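Local coordinates for FOKI restriction endonuclease (Planomicrobium okeanokoites, PDB 2FOK), which acts as a type IIS restriction endonuclease, recognising a short DNA sequence and hydrolysing the duplex outside it in a metal-dependent reaction, at residues Q327-L332 / E342-D347; E294-N299 / K349-T354; I163-L168 / G232-L237; D63-Y68 / E121-S126. All coordinates share one frame; numbering follows the deposited sequence.

In the fold
Interaction 2 is the hub. It shares helix 341-352 with interaction 1, their centres about 15 Å apart, one contact using the start of the helix and the other its far part. About 17 Å separates the centres of interactions 2 and 3, and there R164 packs on N353 and T354. Toward interaction 4, centre to centre about 24 Å, E294 lies against Y122. The D3 contacts thus reach into both recognition subdomains, while interactions 3 and 4 do not touch each other. E342 and T343, in segment 342-347 of interaction 1, hydrogen-bond to H399 and S395 of the cleavage domain.

Interaction 1. Residues Q327-L332 / E342-D347; sequences QIQDNL and ETIEND
The one flat side-chain group among the residues that touch, the amide of Q329, offers I344 neither a face nor an edge. It is carried away to E339, whose backbone O takes a hydrogen bond from NE2, and only the aliphatic root of Q329 meets the other helix. There CD1 of I344 comes to 3.4 Å from Q329 CB, with the two side chains crossing at about a right angle. The methyl presses on the backbone too, standing 3.5 Å from Q329 CA. I344 uses its two branches separately. CG1 lies anti to the carbonyl carbon (chi1 -59°) and sends CD1 to Q329 and L332, whereas CG2, anti to the backbone N, slides past CG2 of I328 at 3.8 Å. L332 reaches in from the other direction, and its CD1 meets I344 CD1 tip to tip at 4.1 Å. Cutting I344 back to alanine would probably open a gap between I328, Q329 and L332 and leave their facing groups without a partner. The axes of the two short segments cross at 100°, 10.4 Å apart, an arrangement consistent with a helix-turn-helix, the clan to which the D3 family belongs. No hydrogen bond spans the pair, so between these segments the contact is apolar, with the amide of Q329 bonded to the connecting loop instead.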
loop_
_atom_site.group_PDB
_atom_site.type_symbol
_atom_site.label_atom_id
_atom_site.label_comp_id
_atom_site.label_asym_id
_atom_site.label_seq_id
_atom_site.Cartn_x
_atom_site.Cartn_y
_atom_site.Cartn_z
ATOM N N GLN A 327 27.609 3.984 -10.685
ATOM C CA GLN A 327 28.332 2.721 -10.586
ATOM C C GLN A 327 27.309 1.600 -10.330
ATOM O O GLN A 327 27.438 0.490 -10.844
ATOM C CB GLN A 327 29.354 2.797 -9.449
ATOM C CG GLN A 327 30.059 4.144 -9.327
ATOM C CD GLN A 327 31.071 4.179 -8.187
ATOM O OE1 GLN A 327 30.952 4.980 -7.252
ATOM N NE2 GLN A 327 32.075 3.304 -8.260
ATOM N N ILE A 328 26.281 1.903 -9.541
ATOM C CA ILE A 328 25.236 0.927 -9.257
ATOM C C ILE A 328 24.516 0.636 -10.561
ATOM O O ILE A 328 24.210 -0.515 -10.868
ATOM C CB ILE A 328 24.202 1.462 -8.249
ATOM C CG1 ILE A 328 24.791 1.476 -6.842
ATOM C CG2 ILE A 328 22.956 0.580 -8.261
ATOM C CD1 ILE A 328 24.065 2.416 -5.899
ATOM N N GLN A 329 24.243 1.691 -11.322
ATOM C CA GLN A 329 23.553 1.558 -12.601
ATOM C C GLN A 329 24.455 0.766 -13.523
ATOM O O GLN A 329 23.995 -0.062 -14.313
ATOM C CB GLN A 329 23.270 2.936 -13.208
ATOM C CG GLN A 329 23.019 2.910 -14.714
ATOM C CD GLN A 329 22.881 4.294 -15.303
ATOM O OE1 GLN A 329 23.669 5.189 -15.002
ATOM N NE2 GLN A 329 21.881 4.476 -16.152
ATOM N N ASP A 330 25.751 1.041 -13.410
ATOM C CA ASP A 330 26.768 0.359 -14.201
ATOM C C ASP A 330 26.788 -1.137 -13.868
ATOM O O ASP A 330 26.716 -1.982 -14.763
ATOM C CB ASP A 330 28.134 0.959 -13.889
ATOM C CG ASP A 330 28.875 1.383 -15.126
ATOM O OD1 ASP A 330 29.072 0.529 -16.021
ATOM O OD2 ASP A 330 29.262 2.567 -15.195
ATOM N N ASN A 331 26.891 -1.452 -12.575
ATOM C CA ASN A 331 26.922 -2.840 -12.113
ATOM C C ASN A 331 25.630 -3.551 -12.496
ATOM O O ASN A 331 25.630 -4.742 -12.811
ATOM C CB ASN A 331 27.109 -2.895 -10.593
ATOM C CG ASN A 331 28.572 -2.843 -10.179
ATOM O OD1 ASN A 331 28.891 -2.621 -9.003
ATOM N ND2 ASN A 331 29.473 -3.046 -11.147
ATOM N N LEU A 332 24.528 -2.807 -12.465
ATOM C CA LEU A 332 23.222 -3.336 -12.828
ATOM C C LEU A 332 23.193 -3.696 -14.316
ATOM O O LEU A 332 22.712 -4.764 -14.708
ATOM C CB LEU A 332 22.141 -2.287 -12.542
ATOM C CG LEU A 332 20.905 -2.625 -11.698
ATOM C CD1 LEU A 332 19.765 -1.758 -12.189
ATOM C CD2 LEU A 332 20.540 -4.116 -11.788
ATOM N N GLU A 342 17.102 7.478 -12.126
ATOM C CA GLU A 342 15.997 7.769 -11.210
ATOM C C GLU A 342 15.074 6.592 -10.892
ATOM O O GLU A 342 14.293 6.654 -9.948
ATOM C CB GLU A 342 15.174 8.962 -11.707
ATOM C CG GLU A 342 15.148 9.118 -13.200
ATOM C CD GLU A 342 16.295 9.949 -13.707
ATOM O OE1 GLU A 342 16.399 11.133 -13.328
ATOM O OE2 GLU A 342 17.097 9.411 -14.485
ATOM N N THR A 343 15.153 5.529 -11.679
ATOM C CA THR A 343 14.351 4.346 -11.403
ATOM C C THR A 343 15.098 3.637 -10.278
ATOM O O THR A 343 14.492 3.142 -9.329
ATOM C CB THR A 343 14.271 3.396 -12.619
ATOM O OG1 THR A 343 13.280 3.868 -13.543
ATOM C CG2 THR A 343 13.884 1.997 -12.164
ATOM N N ILE A 344 16.424 3.613 -10.398
ATOM C CA ILE A 344 17.295 2.995 -9.404
ATOM C C ILE A 344 17.203 3.754 -8.080
ATOM O O ILE A 344 17.239 3.147 -7.007
ATOM C CB ILE A 344 18.775 2.959 -9.890
ATOM C CG1 ILE A 344 18.870 2.170 -11.195
ATOM C CG2 ILE A 344 19.668 2.325 -8.829
ATOM C CD1 ILE A 344 20.200 2.286 -11.898
ATOM N N GLU A 345 17.073 5.075 -8.158
ATOM C CA GLU A 345 16.954 5.915 -6.961
ATOM C C GLU A 345 15.628 5.645 -6.242
ATOM O O GLU A 345 15.575 5.624 -5.016
ATOM C CB GLU A 345 17.019 7.408 -7.332
ATOM C CG GLU A 345 18.365 7.894 -7.830
ATOM C CD GLU A 345 18.367 9.377 -8.218
ATOM O OE1 GLU A 345 17.342 9.874 -8.731
ATOM O OE2 GLU A 345 19.400 10.046 -8.012
ATOM N N ASN A 346 14.553 5.444 -7.003
ATOM C CA ASN A 346 13.248 5.179 -6.399
ATOM C C ASN A 346 13.213 3.781 -5.798
ATOM O O ASN A 346 12.548 3.538 -4.790
ATOM C CB ASN A 346 12.123 5.326 -7.432
ATOM C CG ASN A 346 10.728 5.210 -6.801
ATOM O OD1 ASN A 346 10.219 6.159 -6.196
ATOM N ND2 ASN A 346 10.110 4.049 -6.953
ATOM N N ASP A 347 13.938 2.865 -6.425
ATOM C CA ASP A 347 14.021 1.492 -5.943
ATOM C C ASP A 347 14.769 1.471 -4.604
ATOM O O ASP A 347 14.514 0.630 -3.760
ATOM C CB ASP A 347 14.762 0.621 -6.969
ATOM C CG ASP A 347 13.830 -0.025 -7.980
ATOM O OD1 ASP A 347 12.595 0.107 -7.840
ATOM O OD2 ASP A 347 14.338 -0.667 -8.928
#

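Interaction 2. Residues E294-N299 / K349-T354; sequences EMLATN and KGLINT
M295 and T354 point their ends at each other, tip to tip, from a loop on one side and from the end of segment 349-354 on the other. The methionine starts with CG set between its backbone N and carbonyl carbon (chi1 78°), then bends at the sulfur, which brings CE to 3.3 Å from T354 OG1. Beside this pair L296 and L351 meet more loosely: their side chains leave the backbone at a slant to the other segment and only the ends draw near, CD2 of L296 standing 4.5 Å from CD2 of L351. L296 also packs on A311 of helix 303-319 and L351 on I358 of strand 358-361, which ties the loop to the body of the D3 region. T354 also touches P160 and P161, at the start of helix 160-169 in the second recognition subdomain. The rotation of T354, and with it the close approach of M295 CE, is doubtful, because its CG2 is modelled too close to G350 O. As built, its hydroxyl is buried and finds no hydrogen-bond partner in the model; if that rotation is right, it would probably carry a polar cost that a loose leucine pair does little to offset.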
loop_
_atom_site.group_PDB
_atom_site.type_symbol
_atom_site.label_atom_id
_atom_site.label_comp_id
_atom_site.label_asym_id
_atom_site.label_seq_id
_atom_site.Cartn_x
_atom_site.Cartn_y
_atom_site.Cartn_z
ATOM N N GLU A 294 10.154 -12.144 -2.781
ATOM C CA GLU A 294 8.694 -12.001 -2.769
ATOM C C GLU A 294 8.169 -10.833 -1.953
ATOM O O GLU A 294 6.965 -10.610 -1.905
ATOM C CB GLU A 294 8.038 -13.280 -2.248
ATOM C CG GLU A 294 8.018 -14.422 -3.228
ATOM C CD GLU A 294 9.248 -15.298 -3.117
ATOM O OE1 GLU A 294 10.242 -14.873 -2.486
ATOM O OE2 GLU A 294 9.220 -16.420 -3.666
ATOM N N MET A 295 9.052 -10.092 -1.298
ATOM C CA MET A 295 8.596 -8.973 -0.488
ATOM C C MET A 295 8.918 -7.624 -1.118
ATOM O O MET A 295 8.447 -6.586 -0.647
ATOM C CB MET A 295 9.204 -9.054 0.922
ATOM C CG MET A 295 10.656 -8.592 1.056
ATOM S SD MET A 295 11.071 -8.146 2.780
ATOM C CE MET A 295 11.727 -6.501 2.565
ATOM N N LEU A 296 9.690 -7.650 -2.198
ATOM C CA LEU A 296 10.112 -6.429 -2.874
ATOM C C LEU A 296 9.081 -5.829 -3.832
ATOM O O LEU A 296 9.369 -4.860 -4.520
ATOM C CB LEU A 296 11.444 -6.687 -3.604
ATOM C CG LEU A 296 12.505 -7.463 -2.796
ATOM C CD1 LEU A 296 13.769 -7.680 -3.629
ATOM C CD2 LEU A 296 12.851 -6.693 -1.538
ATOM N N ALA A 297 7.879 -6.400 -3.864
ATOM C CA ALA A 297 6.795 -5.910 -4.715
ATOM C C ALA A 297 5.577 -6.794 -4.514
ATOM O O ALA A 297 5.706 -8.018 -4.493
ATOM C CB ALA A 297 7.213 -5.913 -6.201
ATOM N N THR A 298 4.401 -6.178 -4.376
ATOM C CA THR A 298 3.169 -6.935 -4.171
ATOM C C THR A 298 2.181 -6.926 -5.343
ATOM O O THR A 298 2.263 -7.774 -6.237
ATOM C CB THR A 298 2.408 -6.466 -2.889
ATOM O OG1 THR A 298 1.793 -5.190 -3.120
ATOM C CG2 THR A 298 3.360 -6.353 -1.706
ATOM N N ASN A 299 1.254 -5.969 -5.333
ATOM C CA ASN A 299 0.213 -5.864 -6.352
ATOM C C ASN A 299 0.610 -5.072 -7.583
ATOM O O ASN A 299 -0.163 -4.259 -8.091
ATOM C CB ASN A 299 -1.045 -5.256 -5.725
ATOM C CG ASN A 299 -1.370 -5.864 -4.373
ATOM O OD1 ASN A 299 -1.052 -7.026 -4.113
ATOM N ND2 ASN A 299 -2.006 -5.086 -3.504
ATOM N N LYS A 349 14.849 4.077 -2.331
ATOM C CA LYS A 349 14.048 4.742 -1.310
ATOM C C LYS A 349 13.068 3.740 -0.733
ATOM O O LYS A 349 12.664 3.844 0.428
ATOM C CB LYS A 349 13.277 5.913 -1.911
ATOM C CG LYS A 349 12.207 6.462 -0.988
ATOM C CD LYS A 349 11.952 7.927 -1.239
ATOM C CE LYS A 349 11.157 8.131 -2.507
ATOM N NZ LYS A 349 10.244 6.997 -2.802
ATOM N N GLY A 350 12.682 2.771 -1.560
ATOM C CA GLY A 350 11.758 1.738 -1.125
ATOM C C GLY A 350 12.464 0.760 -0.206
ATOM O O GLY A 350 11.878 0.296 0.770
ATOM N N LEU A 351 13.723 0.438 -0.513
ATOM C CA LEU A 351 14.482 -0.482 0.330
ATOM C C LEU A 351 14.607 0.154 1.712
ATOM O O LEU A 351 14.350 -0.478 2.740
ATOM C CB LEU A 351 15.862 -0.741 -0.274
ATOM C CG LEU A 351 15.830 -1.642 -1.514
ATOM C CD1 LEU A 351 17.192 -1.690 -2.164
ATOM C CD2 LEU A 351 15.386 -3.044 -1.111
ATOM N N ILE A 352 14.987 1.425 1.716
ATOM C CA ILE A 352 15.125 2.189 2.942
ATOM C C ILE A 352 13.765 2.203 3.653
ATOM O O ILE A 352 13.678 1.945 4.853
ATOM C CB ILE A 352 15.586 3.644 2.611
ATOM C CG1 ILE A 352 17.010 3.607 2.030
ATOM C CG2 ILE A 352 15.525 4.534 3.858
ATOM C CD1 ILE A 352 17.547 4.961 1.577
ATOM N N ASN A 353 12.709 2.470 2.888
ATOM C CA ASN A 353 11.350 2.540 3.419
ATOM C C ASN A 353 10.759 1.224 3.944
ATOM O O ASN A 353 9.651 1.204 4.498
ATOM C CB ASN A 353 10.415 3.124 2.355
ATOM C CG ASN A 353 10.372 4.646 2.383
ATOM O OD1 ASN A 353 11.094 5.296 3.143
ATOM N ND2 ASN A 353 9.515 5.221 1.550
ATOM N N THR A 354 11.475 0.118 3.779
ATOM C CA THR A 354 10.950 -1.141 4.285
ATOM C C THR A 354 11.738 -1.678 5.483
ATOM O O THR A 354 11.404 -2.730 6.024
ATOM C CB THR A 354 10.835 -2.208 3.149
ATOM O OG1 THR A 354 10.835 -3.530 3.708
ATOM C CG2 THR A 354 11.952 -2.068 2.173
#

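Interaction 3. Residues I163-L168 / G232-L237; sequences IRILTL and GWLDKL
L234 carries this contact, burying 67 Å² against two neighbours on helix 160-169, L166 with 27 Å² and I165 with 19 Å². Its CG lies anti to the carbonyl carbon (chi1 -60°), and from there CD1 runs outward into the angle between the two partners. That single methyl does the touching on both counts: it is 3.8 Å from L166 CD2 and 3.9 Å from I165 CG2. Both pairs cross obliquely, so the leucine enters as a wedge and neither partner is met end on. I165 presents CG2, the branch anti to its own backbone N. L166 leaves its backbone at a slant and only its end turns in; it goes on to V274 and L275 of helix 269-279. I165 in turn packs on A227 and I230, a turn or two earlier on the same helix as L234, and L234 also touches I156 of helix 146-157. No hydrogen bond joins the segments; within helix 160-169, T167 OG1 gives a 2.9 Å bond to I163 O. It arrives 36° above the carbonyl plane, opposite T167 N, which bonds to the same oxygen from the other face. Helix 222-236 ends here and runs on into strands 240-248 and 258-267. Helices packed through aliphatic side chains and followed by a pair of strands are consistent with a winged form of the helix-turn-helix; the family of this second recognition subdomain belongs to the helix-turn-helix clan.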
loop_
_atom_site.group_PDB
_atom_site.type_symbol
_atom_site.label_atom_id
_atom_site.label_comp_id
_atom_site.label_asym_id
_atom_site.label_seq_id
_atom_site.Cartn_x
_atom_site.Cartn_y
_atom_site.Cartn_z
ATOM N N ILE A 163 11.144 -2.882 12.028
ATOM C CA ILE A 163 12.272 -2.007 12.326
ATOM C C ILE A 163 11.998 -0.625 11.738
ATOM O O ILE A 163 12.333 0.385 12.342
ATOM C CB ILE A 163 13.594 -2.568 11.756
ATOM C CG1 ILE A 163 13.953 -3.869 12.482
ATOM C CG2 ILE A 163 14.723 -1.543 11.924
ATOM C CD1 ILE A 163 13.832 -3.793 13.997
ATOM N N ARG A 164 11.376 -0.589 10.562
ATOM C CA ARG A 164 11.040 0.675 9.911
ATOM C C ARG A 164 9.988 1.428 10.710
ATOM O O ARG A 164 10.065 2.643 10.840
ATOM C CB ARG A 164 10.505 0.449 8.496
ATOM C CG ARG A 164 10.083 1.736 7.811
ATOM C CD ARG A 164 11.208 2.781 7.874
ATOM N NE ARG A 164 11.010 3.871 6.919
ATOM C CZ ARG A 164 11.878 4.862 6.714
ATOM N NH1 ARG A 164 13.012 4.911 7.396
ATOM N NH2 ARG A 164 11.604 5.818 5.836
ATOM N N ILE A 165 8.991 0.720 11.230
ATOM C CA ILE A 165 7.975 1.398 12.021
ATOM C C ILE A 165 8.648 2.006 13.262
ATOM O O ILE A 165 8.309 3.117 13.674
ATOM C CB ILE A 165 6.832 0.430 12.455
ATOM C CG1 ILE A 165 6.033 -0.032 11.229
ATOM C CG2 ILE A 165 5.884 1.133 13.425
ATOM C CD1 ILE A 165 5.039 0.999 10.686
ATOM N N LEU A 166 9.610 1.281 13.840
ATOM C CA LEU A 166 10.330 1.741 15.034
ATOM C C LEU A 166 11.209 2.956 14.762
ATOM O O LEU A 166 11.385 3.813 15.623
ATOM C CB LEU A 166 11.205 0.622 15.592
ATOM C CG LEU A 166 10.519 -0.569 16.261
ATOM C CD1 LEU A 166 11.585 -1.362 17.008
ATOM C CD2 LEU A 166 9.409 -0.111 17.213
ATOM N N THR A 167 11.773 3.016 13.561
ATOM C CA THR A 167 12.622 4.134 13.177
ATOM C C THR A 167 11.797 5.401 13.025
ATOM O O THR A 167 12.260 6.492 13.348
ATOM C CB THR A 167 13.352 3.848 11.844
ATOM O OG1 THR A 167 14.146 2.660 11.978
ATOM C CG2 THR A 167 14.261 5.012 11.468
ATOM N N LEU A 168 10.565 5.248 12.542
ATOM C CA LEU A 168 9.666 6.383 12.331
ATOM C C LEU A 168 9.089 6.966 13.619
ATOM O O LEU A 168 8.517 8.048 13.606
ATOM C CB LEU A 168 8.515 5.972 11.408
ATOM C CG LEU A 168 8.908 5.591 9.980
ATOM C CD1 LEU A 168 7.727 4.993 9.245
ATOM C CD2 LEU A 168 9.394 6.825 9.271
ATOM N N GLY A 232 0.369 -2.965 15.579
ATOM C CA GLY A 232 -0.372 -3.710 16.585
ATOM C C GLY A 232 0.449 -4.861 17.148
ATOM O O GLY A 232 0.323 -5.215 18.323
ATOM N N TRP A 233 1.297 -5.453 16.312
ATOM C CA TRP A 233 2.159 -6.548 16.754
ATOM C C TRP A 233 3.122 -6.010 17.809
ATOM O O TRP A 233 3.276 -6.600 18.881
ATOM C CB TRP A 233 2.957 -7.116 15.569
ATOM C CG TRP A 233 2.124 -7.900 14.585
ATOM C CD1 TRP A 233 0.836 -8.362 14.762
ATOM C CD2 TRP A 233 2.510 -8.299 13.260
ATOM N NE1 TRP A 233 0.402 -9.021 13.626
ATOM C CE2 TRP A 233 1.408 -8.997 12.692
ATOM C CE3 TRP A 233 3.676 -8.136 12.497
ATOM C CZ2 TRP A 233 1.446 -9.525 11.398
ATOM C CZ3 TRP A 233 3.714 -8.658 11.217
ATOM C CH2 TRP A 233 2.603 -9.347 10.676
ATOM N N LEU A 234 3.750 -4.875 17.502
ATOM C CA LEU A 234 4.711 -4.225 18.398
ATOM C C LEU A 234 4.085 -3.725 19.695
ATOM O O LEU A 234 4.760 -3.610 20.711
ATOM C CB LEU A 234 5.363 -3.040 17.698
ATOM C CG LEU A 234 6.150 -3.296 16.421
ATOM C CD1 LEU A 234 6.421 -1.974 15.732
ATOM C CD2 LEU A 234 7.456 -4.004 16.761
ATOM N N ASP A 235 2.798 -3.406 19.650
ATOM C CA ASP A 235 2.097 -2.916 20.825
ATOM C C ASP A 235 1.979 -4.061 21.825
ATOM O O ASP A 235 2.380 -3.935 22.985
ATOM C CB ASP A 235 0.714 -2.400 20.422
ATOM C CG ASP A 235 -0.112 -1.931 21.606
ATOM O OD1 ASP A 235 0.063 -0.770 22.053
ATOM O OD2 ASP A 235 -0.949 -2.729 22.086
ATOM N N LYS A 236 1.448 -5.187 21.358
ATOM C CA LYS A 236 1.268 -6.358 22.194
ATOM C C LYS A 236 2.574 -6.904 22.769
ATOM O O LYS A 236 2.556 -7.653 23.746
ATOM C CB LYS A 236 0.544 -7.449 21.405
ATOM C CG LYS A 236 -0.907 -7.093 21.112
ATOM C CD LYS A 236 -1.798 -8.316 20.971
ATOM C CE LYS A 236 -2.154 -8.565 19.499
ATOM N NZ LYS A 236 -2.600 -7.332 18.787
ATOM N N LEU A 237 3.703 -6.520 22.176
ATOM C CA LEU A 237 5.007 -6.977 22.643
ATOM C C LEU A 237 5.680 -5.899 23.486
ATOM O O LEU A 237 6.815 -6.069 23.928
ATOM C CB LEU A 237 5.909 -7.361 21.458
ATOM C CG LEU A 237 5.571 -8.702 20.789
ATOM C CD1 LEU A 237 6.333 -8.843 19.491
ATOM C CD2 LEU A 237 5.917 -9.854 21.729
#

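Interaction 4. Residues D63-Y68 / E121-S126; sequences DLIYTY and EYINKS
I65 and I123 meet above a small three-stranded antiparallel sheet, probably the wing of a helix-turn-helix domain, in the first recognition subdomain. Strands 66-67 and 120-123 are its outer strands and strand 128-131 runs between them, so these two isoleucines touch by reaching over the middle strand. I65 comes first: with CG1 anti to its backbone N (chi1 171°) it stretches across S128 and V130 until its CD1 stands 4.3 Å from I123 CD1. Y66 goes to the other face, where its OH bonds to V26 O and its ring meets F27 edge to face. T67 follows and approaches the backbone of the turn, its CG2 lying 4.4 Å from S126 O, a loose approach without any hydrogen bond. Its hydroxyl is used elsewhere, capping the helix that begins at Y68, while T67 N bonds to E70 OE1, as in the return bond of a capping box. Y68 starts toward the second segment but makes no close contact; its OH bonds to D108 and its ring makes a cation-pi contact with R6. In the second segment the chain curls over an aromatic face: the backbone N of N124 sits 3.9 Å above the ring plane of Y122, offset toward the rim.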
loop_
_atom_site.group_PDB
_atom_site.type_symbol
_atom_site.label_atom_id
_atom_site.label_comp_id
_atom_site.label_asym_id
_atom_site.label_seq_id
_atom_site.Cartn_x
_atom_site.Cartn_y
_atom_site.Cartn_z
ATOM N N ASP A 63 10.165 -36.365 8.530
ATOM C CA ASP A 63 10.680 -35.027 8.282
ATOM C C ASP A 63 9.557 -34.309 7.562
ATOM O O ASP A 63 9.315 -34.528 6.381
ATOM C CB ASP A 63 11.933 -35.102 7.407
ATOM C CG ASP A 63 13.098 -35.763 8.125
ATOM O OD1 ASP A 63 13.239 -35.551 9.347
ATOM O OD2 ASP A 63 13.868 -36.498 7.473
ATOM N N LEU A 64 8.871 -33.450 8.299
ATOM C CA LEU A 64 7.728 -32.716 7.794
ATOM C C LEU A 64 8.017 -31.537 6.881
ATOM O O LEU A 64 8.782 -30.627 7.214
ATOM C CB LEU A 64 6.869 -32.248 8.973
ATOM C CG LEU A 64 6.229 -33.360 9.811
ATOM C CD1 LEU A 64 5.796 -32.801 11.172
ATOM C CD2 LEU A 64 5.048 -33.943 9.051
ATOM N N ILE A 65 7.379 -31.572 5.723
ATOM C CA ILE A 65 7.494 -30.519 4.739
ATOM C C ILE A 65 6.108 -30.466 4.103
ATOM O O ILE A 65 5.528 -31.508 3.792
ATOM C CB ILE A 65 8.593 -30.845 3.691
ATOM C CG1 ILE A 65 8.535 -29.834 2.534
ATOM C CG2 ILE A 65 8.435 -32.276 3.185
ATOM C CD1 ILE A 65 9.897 -29.476 1.952
ATOM N N TYR A 66 5.559 -29.263 3.958
ATOM C CA TYR A 66 4.226 -29.098 3.374
ATOM C C TYR A 66 4.286 -28.128 2.202
ATOM O O TYR A 66 4.998 -27.131 2.258
ATOM C CB TYR A 66 3.230 -28.550 4.415
ATOM C CG TYR A 66 3.121 -29.320 5.724
ATOM C CD1 TYR A 66 2.832 -30.687 5.744
ATOM C CD2 TYR A 66 3.273 -28.672 6.946
ATOM C CE1 TYR A 66 2.696 -31.387 6.956
ATOM C CE2 TYR A 66 3.140 -29.362 8.160
ATOM C CZ TYR A 66 2.853 -30.715 8.154
ATOM O OH TYR A 66 2.734 -31.391 9.350
ATOM N N THR A 67 3.540 -28.418 1.140
ATOM C CA THR A 67 3.512 -27.539 -0.027
ATOM C C THR A 67 2.480 -26.461 0.232
ATOM O O THR A 67 1.627 -26.601 1.111
ATOM C CB THR A 67 3.095 -28.277 -1.316
ATOM O OG1 THR A 67 1.727 -28.677 -1.210
ATOM C CG2 THR A 67 3.961 -29.500 -1.551
ATOM N N TYR A 68 2.551 -25.387 -0.540
ATOM C CA TYR A 68 1.613 -24.285 -0.382
ATOM C C TYR A 68 0.175 -24.792 -0.378
ATOM O O TYR A 68 -0.600 -24.468 0.520
ATOM C CB TYR A 68 1.793 -23.274 -1.516
ATOM C CG TYR A 68 1.519 -21.846 -1.106
ATOM C CD1 TYR A 68 0.208 -21.381 -0.952
ATOM C CD2 TYR A 68 2.569 -20.957 -0.878
ATOM C CE1 TYR A 68 -0.049 -20.057 -0.577
ATOM C CE2 TYR A 68 2.327 -19.635 -0.504
ATOM C CZ TYR A 68 1.016 -19.193 -0.354
ATOM O OH TYR A 68 0.781 -17.894 0.020
ATOM N N GLU A 121 10.337 -21.584 6.923
ATOM C CA GLU A 121 11.078 -21.085 5.769
ATOM C C GLU A 121 10.462 -21.653 4.506
ATOM O O GLU A 121 9.923 -22.751 4.531
ATOM C CB GLU A 121 12.552 -21.497 5.867
ATOM C CG GLU A 121 12.774 -23.001 5.887
ATOM C CD GLU A 121 14.101 -23.401 6.531
ATOM O OE1 GLU A 121 14.835 -22.509 7.013
ATOM O OE2 GLU A 121 14.414 -24.614 6.556
ATOM N N TYR A 122 10.555 -20.899 3.413
ATOM C CA TYR A 122 10.000 -21.286 2.111
ATOM C C TYR A 122 11.093 -21.796 1.181
ATOM O O TYR A 122 12.128 -21.153 1.015
ATOM C CB TYR A 122 9.314 -20.074 1.460
ATOM C CG TYR A 122 8.732 -20.325 0.078
ATOM C CD1 TYR A 122 7.691 -21.232 -0.099
ATOM C CD2 TYR A 122 9.220 -19.655 -1.051
ATOM C CE1 TYR A 122 7.139 -21.473 -1.357
ATOM C CE2 TYR A 122 8.676 -19.887 -2.330
ATOM C CZ TYR A 122 7.631 -20.799 -2.469
ATOM O OH TYR A 122 7.044 -21.037 -3.701
ATOM N N ILE A 123 10.851 -22.948 0.563
ATOM C CA ILE A 123 11.804 -23.542 -0.364
ATOM C C ILE A 123 11.307 -23.330 -1.783
ATOM O O ILE A 123 10.456 -24.079 -2.268
ATOM C CB ILE A 123 11.968 -25.061 -0.123
ATOM C CG1 ILE A 123 12.654 -25.296 1.218
ATOM C CG2 ILE A 123 12.804 -25.686 -1.240
ATOM C CD1 ILE A 123 11.702 -25.634 2.330
ATOM N N ASN A 124 11.843 -22.307 -2.441
ATOM C CA ASN A 124 11.460 -21.982 -3.814
ATOM C C ASN A 124 11.601 -23.203 -4.709
ATOM O O ASN A 124 12.419 -24.073 -4.435
ATOM C CB ASN A 124 12.353 -20.863 -4.361
ATOM C CG ASN A 124 11.816 -19.483 -4.057
ATOM O OD1 ASN A 124 11.062 -18.915 -4.842
ATOM N ND2 ASN A 124 12.205 -18.933 -2.915
ATOM N N LYS A 125 10.802 -23.273 -5.769
ATOM C CA LYS A 125 10.889 -24.389 -6.718
ATOM C C LYS A 125 10.203 -25.654 -6.237
ATOM O O LYS A 125 9.816 -26.506 -7.036
ATOM C CB LYS A 125 12.362 -24.691 -7.048
ATOM N N SER A 126 10.073 -25.774 -4.925
ATOM C CA SER A 126 9.422 -26.919 -4.309
ATOM C C SER A 126 8.068 -26.425 -3.793
ATOM O O SER A 126 7.192 -27.221 -3.425
ATOM C CB SER A 126 10.282 -27.434 -3.152
ATOM O OG SER A 126 9.753 -28.627 -2.615
#